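PDB 2FP3: caspase Nc subunit 1 from Drosophila melanogaster, which acts as an initiator cysteine protease in the caspase cascade that executes apoptosis, including steroid-triggered cell death during insect metamorphosis. Local coordinates for residues L50-R61 with F303-F314. The protein carries 2 engineered substitutions. Sequence-based numbering, arbitrary orientation.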
loop_
_atom_site.group_PDB
_atom_site.type_symbol
_atom_site.label_atom_id
_atom_site.label_comp_id
_atom_site.label_asym_id
_atom_site.label_seq_id
_atom_site.Cartn_x
_atom_site.Cartn_y
_atom_site.Cartn_z
ATOM N N LEU A 50 6.224 -4.940 -22.990
ATOM C CA LEU A 50 6.549 -4.712 -21.600
ATOM C C LEU A 50 6.417 -6.086 -20.932
ATOM O O LEU A 50 5.575 -6.900 -21.338
ATOM C CB LEU A 50 5.548 -3.715 -21.002
ATOM C CG LEU A 50 5.987 -2.277 -20.689
ATOM C CD1 LEU A 50 6.936 -1.715 -21.747
ATOM C CD2 LEU A 50 4.727 -1.415 -20.556
ATOM N N GLY A 51 7.252 -6.348 -19.930
ATOM C CA GLY A 51 7.194 -7.619 -19.227
ATOM C C GLY A 51 6.151 -7.657 -18.118
ATOM O O GLY A 51 5.397 -6.692 -17.921
ATOM N N THR A 52 6.122 -8.771 -17.387
ATOM C CA THR A 52 5.173 -8.984 -16.294
ATOM C C THR A 52 5.867 -9.545 -15.047
ATOM O O THR A 52 6.578 -10.534 -15.128
ATOM C CB THR A 52 4.084 -9.982 -16.728
ATOM O OG1 THR A 52 3.516 -9.557 -17.977
ATOM C CG2 THR A 52 2.990 -10.080 -15.680
ATOM N N TYR A 53 5.669 -8.924 -13.888
ATOM C CA TYR A 53 6.304 -9.442 -12.683
ATOM C C TYR A 53 5.719 -10.805 -12.396
ATOM O O TYR A 53 4.503 -11.004 -12.499
ATOM C CB TYR A 53 6.057 -8.541 -11.471
ATOM C CG TYR A 53 6.758 -7.199 -11.530
ATOM C CD1 TYR A 53 8.146 -7.099 -11.393
ATOM C CD2 TYR A 53 6.022 -6.030 -11.734
ATOM C CE1 TYR A 53 8.789 -5.841 -11.461
ATOM C CE2 TYR A 53 6.636 -4.789 -11.807
ATOM C CZ TYR A 53 8.013 -4.687 -11.673
ATOM O OH TYR A 53 8.579 -3.435 -11.762
ATOM N N LYS A 54 6.586 -11.739 -12.025
ATOM C CA LYS A 54 6.148 -13.092 -11.718
ATOM C C LYS A 54 5.216 -13.095 -10.504
ATOM O O LYS A 54 5.568 -12.585 -9.442
ATOM C CB LYS A 54 7.364 -13.983 -11.459
ATOM C CG LYS A 54 7.047 -15.475 -11.421
ATOM C CD LYS A 54 8.307 -16.335 -11.201
ATOM C CE LYS A 54 8.767 -16.320 -9.739
ATOM N NZ LYS A 54 7.744 -16.933 -8.832
ATOM N N MET A 55 4.027 -13.658 -10.683
ATOM C CA MET A 55 3.017 -13.760 -9.634
ATOM C C MET A 55 2.278 -15.087 -9.802
ATOM O O MET A 55 1.077 -15.110 -10.085
ATOM C CB MET A 55 2.011 -12.616 -9.744
ATOM C CG MET A 55 2.596 -11.255 -9.461
ATOM S SD MET A 55 3.157 -11.113 -7.769
ATOM C CE MET A 55 1.697 -10.465 -6.956
ATOM N N GLN A 56 2.986 -16.194 -9.603
ATOM C CA GLN A 56 2.379 -17.507 -9.785
ATOM C C GLN A 56 2.664 -18.570 -8.719
ATOM O O GLN A 56 2.186 -19.700 -8.841
ATOM C CB GLN A 56 2.774 -18.028 -11.169
ATOM C CG GLN A 56 4.212 -17.699 -11.535
ATOM C CD GLN A 56 4.551 -17.987 -12.999
ATOM O OE1 GLN A 56 3.985 -17.387 -13.920
ATOM N NE2 GLN A 56 5.487 -18.907 -13.215
ATOM N N SER A 57 3.425 -18.224 -7.679
ATOM C CA SER A 57 3.743 -19.186 -6.618
ATOM C C SER A 57 2.470 -19.464 -5.844
ATOM O O SER A 57 1.508 -18.711 -5.965
ATOM C CB SER A 57 4.783 -18.612 -5.655
ATOM O OG SER A 57 4.162 -17.868 -4.615
ATOM N N ARG A 58 2.437 -20.521 -5.038
ATOM C CA ARG A 58 1.205 -20.765 -4.298
ATOM C C ARG A 58 1.181 -20.443 -2.816
ATOM O O ARG A 58 0.137 -20.555 -2.191
ATOM C CB ARG A 58 0.667 -22.183 -4.538
ATOM C CG ARG A 58 1.654 -23.319 -4.510
ATOM C CD ARG A 58 0.935 -24.562 -5.011
ATOM N NE ARG A 58 1.801 -25.725 -5.147
ATOM C CZ ARG A 58 1.414 -26.871 -5.695
ATOM N NH1 ARG A 58 0.178 -27.001 -6.158
ATOM N NH2 ARG A 58 2.259 -27.890 -5.776
ATOM N N PHE A 59 2.304 -20.031 -2.245
ATOM C CA PHE A 59 2.306 -19.660 -0.830
ATOM C C PHE A 59 3.164 -18.422 -0.587
ATOM O O PHE A 59 3.240 -17.916 0.529
ATOM C CB PHE A 59 2.800 -20.815 0.038
ATOM C CG PHE A 59 2.004 -22.074 -0.133
ATOM C CD1 PHE A 59 2.495 -23.123 -0.904
ATOM C CD2 PHE A 59 0.729 -22.178 0.404
ATOM C CE1 PHE A 59 1.719 -24.251 -1.141
ATOM C CE2 PHE A 59 -0.055 -23.305 0.171
ATOM C CZ PHE A 59 0.438 -24.338 -0.602
ATOM N N ASN A 60 3.792 -17.930 -1.648
ATOM C CA ASN A 60 4.657 -16.768 -1.566
ATOM C C ASN A 60 4.207 -15.671 -2.528
ATOM O O ASN A 60 5.030 -14.939 -3.072
ATOM C CB ASN A 60 6.086 -17.193 -1.898
ATOM C CG ASN A 60 6.758 -17.923 -0.755
ATOM O OD1 ASN A 60 7.143 -17.312 0.234
ATOM N ND2 ASN A 60 6.898 -19.233 -0.884
ATOM N N ARG A 61 2.898 -15.558 -2.735
ATOM C CA ARG A 61 2.353 -14.573 -3.659
ATOM C C ARG A 61 2.709 -13.145 -3.265
ATOM O O ARG A 61 3.046 -12.333 -4.125
ATOM C CB ARG A 61 0.831 -14.734 -3.772
ATOM C CG ARG A 61 0.192 -13.879 -4.846
ATOM C CD ARG A 61 0.970 -13.948 -6.165
ATOM N NE ARG A 61 1.016 -15.299 -6.724
ATOM C CZ ARG A 61 -0.016 -15.921 -7.286
ATOM N NH1 ARG A 61 -1.192 -15.313 -7.376
ATOM N NH2 ARG A 61 0.120 -17.155 -7.747
ATOM N N PHE A 303 9.025 1.204 -12.271
ATOM C CA PHE A 303 8.095 0.072 -12.132
ATOM C C PHE A 303 7.695 -0.181 -13.593
ATOM O O PHE A 303 6.617 0.206 -14.037
ATOM C CB PHE A 303 6.886 0.499 -11.293
ATOM C CG PHE A 303 5.941 -0.631 -10.923
ATOM C CD1 PHE A 303 4.854 -0.955 -11.739
ATOM C CD2 PHE A 303 6.098 -1.324 -9.718
ATOM C CE1 PHE A 303 3.934 -1.940 -11.353
ATOM C CE2 PHE A 303 5.184 -2.310 -9.323
ATOM C CZ PHE A 303 4.103 -2.617 -10.139
ATOM N N ASN A 304 8.568 -0.855 -14.331
ATOM C CA ASN A 304 8.348 -1.040 -15.752
ATOM C C ASN A 304 7.669 -2.280 -16.319
ATOM O O ASN A 304 7.627 -2.457 -17.533
ATOM C CB ASN A 304 9.681 -0.782 -16.459
ATOM C CG ASN A 304 10.265 0.584 -16.093
ATOM O OD1 ASN A 304 9.528 1.565 -15.943
ATOM N ND2 ASN A 304 11.580 0.655 -15.953
ATOM N N LYS A 305 7.104 -3.115 -15.459
ATOM C CA LYS A 305 6.404 -4.308 -15.916
ATOM C C LYS A 305 4.984 -4.268 -15.361
ATOM O O LYS A 305 4.713 -3.551 -14.403
ATOM C CB LYS A 305 7.098 -5.577 -15.410
ATOM C CG LYS A 305 8.506 -5.800 -15.939
ATOM C CD LYS A 305 9.111 -7.027 -15.284
ATOM C CE LYS A 305 10.519 -7.304 -15.764
ATOM N NZ LYS A 305 11.011 -8.576 -15.160
ATOM N N LYS A 306 4.078 -5.037 -15.958
ATOM C CA LYS A 306 2.709 -5.069 -15.472
ATOM C C LYS A 306 2.654 -5.904 -14.198
ATOM O O LYS A 306 3.427 -6.860 -14.026
ATOM C CB LYS A 306 1.778 -5.689 -16.517
ATOM C CG LYS A 306 1.763 -4.988 -17.874
ATOM C CD LYS A 306 1.009 -3.667 -17.861
ATOM C CE LYS A 306 1.110 -3.004 -19.237
ATOM N NZ LYS A 306 0.389 -1.709 -19.340
ATOM N N LEU A 307 1.746 -5.542 -13.300
ATOM C CA LEU A 307 1.578 -6.292 -12.074
ATOM C C LEU A 307 0.167 -6.855 -11.976
ATOM O O LEU A 307 -0.780 -6.130 -11.645
ATOM C CB LEU A 307 1.859 -5.420 -10.843
ATOM C CG LEU A 307 1.599 -6.153 -9.522
ATOM C CD1 LEU A 307 2.380 -7.452 -9.513
ATOM C CD2 LEU A 307 1.992 -5.312 -8.341
ATOM N N TYR A 308 0.024 -8.138 -12.298
ATOM C CA TYR A 308 -1.263 -8.816 -12.183
ATOM C C TYR A 308 -1.149 -9.620 -10.898
ATOM O O TYR A 308 -0.133 -10.263 -10.651
ATOM C CB TYR A 308 -1.516 -9.761 -13.361
ATOM C CG TYR A 308 -1.865 -9.053 -14.645
ATOM C CD1 TYR A 308 -0.885 -8.772 -15.595
ATOM C CD2 TYR A 308 -3.182 -8.630 -14.899
ATOM C CE1 TYR A 308 -1.202 -8.085 -16.775
ATOM C CE2 TYR A 308 -3.508 -7.943 -16.071
ATOM C CZ TYR A 308 -2.515 -7.676 -17.003
ATOM O OH TYR A 308 -2.824 -7.015 -18.177
ATOM N N PHE A 309 -2.179 -9.568 -10.067
ATOM C CA PHE A 309 -2.155 -10.282 -8.805
ATOM C C PHE A 309 -2.588 -11.749 -8.934
ATOM O O PHE A 309 -2.298 -12.568 -8.048
ATOM C CB PHE A 309 -3.031 -9.541 -7.783
ATOM C CG PHE A 309 -2.416 -8.259 -7.266
ATOM C CD1 PHE A 309 -1.387 -8.288 -6.324
ATOM C CD2 PHE A 309 -2.847 -7.023 -7.735
ATOM C CE1 PHE A 309 -0.795 -7.106 -5.863
ATOM C CE2 PHE A 309 -2.263 -5.837 -7.285
ATOM C CZ PHE A 309 -1.232 -5.883 -6.345
ATOM N N ASN A 310 -3.261 -12.074 -10.039
ATOM C CA ASN A 310 -3.750 -13.432 -10.289
ATOM C C ASN A 310 -4.334 -14.026 -9.008
ATOM O O ASN A 310 -3.983 -15.134 -8.598
ATOM C CB ASN A 310 -2.616 -14.319 -10.800
ATOM C CG ASN A 310 -2.049 -13.838 -12.124
ATOM O OD1 ASN A 310 -2.796 -13.543 -13.054
ATOM N ND2 ASN A 310 -0.725 -13.766 -12.219
ATOM N N PRO A 311 -5.256 -13.305 -8.365
ATOM C CA PRO A 311 -5.799 -13.877 -7.129
ATOM C C PRO A 311 -6.488 -15.220 -7.320
ATOM O O PRO A 311 -7.238 -15.421 -8.275
ATOM C CB PRO A 311 -6.751 -12.796 -6.643
ATOM C CG PRO A 311 -7.307 -12.274 -7.913
ATOM C CD PRO A 311 -6.090 -12.187 -8.838
ATOM N N GLY A 312 -6.215 -16.138 -6.404
ATOM C CA GLY A 312 -6.822 -17.457 -6.447
ATOM C C GLY A 312 -6.332 -18.407 -7.526
ATOM O O GLY A 312 -6.994 -19.401 -7.802
ATOM N N PHE A 313 -5.185 -18.130 -8.135
ATOM C CA PHE A 313 -4.675 -19.007 -9.181
ATOM C C PHE A 313 -3.156 -19.099 -9.127
ATOM O O PHE A 313 -2.480 -18.112 -8.820
ATOM C CB PHE A 313 -5.103 -18.488 -10.551
ATOM C CG PHE A 313 -5.021 -19.521 -11.639
ATOM C CD1 PHE A 313 -6.040 -20.463 -11.799
ATOM C CD2 PHE A 313 -3.910 -19.577 -12.483
ATOM C CE1 PHE A 313 -5.956 -21.441 -12.785
ATOM C CE2 PHE A 313 -3.814 -20.548 -13.468
ATOM C CZ PHE A 313 -4.841 -21.486 -13.622
ATOM N N PHE A 314 -2.613 -20.278 -9.431
ATOM C CA PHE A 314 -1.167 -20.468 -9.402
ATOM C C PHE A 314 -0.651 -21.313 -10.546
ATOM O O PHE A 314 -1.408 -22.031 -11.179
ATOM C CB PHE A 314 -0.734 -21.097 -8.075
ATOM C CG PHE A 314 -1.558 -22.287 -7.656
ATOM C CD1 PHE A 314 -2.722 -22.117 -6.916
ATOM C CD2 PHE A 314 -1.151 -23.578 -7.965
ATOM C CE1 PHE A 314 -3.466 -23.217 -6.482
ATOM C CE2 PHE A 314 -1.889 -24.685 -7.539
ATOM C CZ PHE A 314 -3.047 -24.501 -6.794
HETATM O O HOH W 1 8.864 -4.497 -19.208
HETATM O O HOH W 2 2.067 -10.331 -12.465
#
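The ring of Y53 carries K305 CB over one face, 3.8 Å from its centroid, and turns its edge onto the face of F303, the planes 54° apart in an edge-to-face pair; L307 CB lies at the Y53 edge. This packing of rings and aliphatic carbons joins the loop leading into strand 62-68 of the caspase fold to the C-terminal tail that follows strand 297-301. Tyrosine suits the place because its ring packs against K305 and F303 while its OH hydrogen-bonds D232. Alongside, the backbones form a single bridge, K306 N bonding G51 O and Y53 N bonding K306 O (3.1 Å). M55, turned back at chi2 (-64°), lays its flexible thioether against the tail, CG 3.8 Å from L307 CD1 and CE as far from F309 CD1. M55 O, which accepts a hydrogen bond from N310 ND2, lies above the R61 guanidinium. Arginine suits the spot because its N-H groups serve several carbonyls in and beside the type II beta turn N310-F313, while NE salt-bridges E128. NH1 bonds weakly to F309 O and N310 O; by contrast, R61 NH2 reaches F313 O at 3.0 Å and 164°, in both the guanidinium and carbonyl planes.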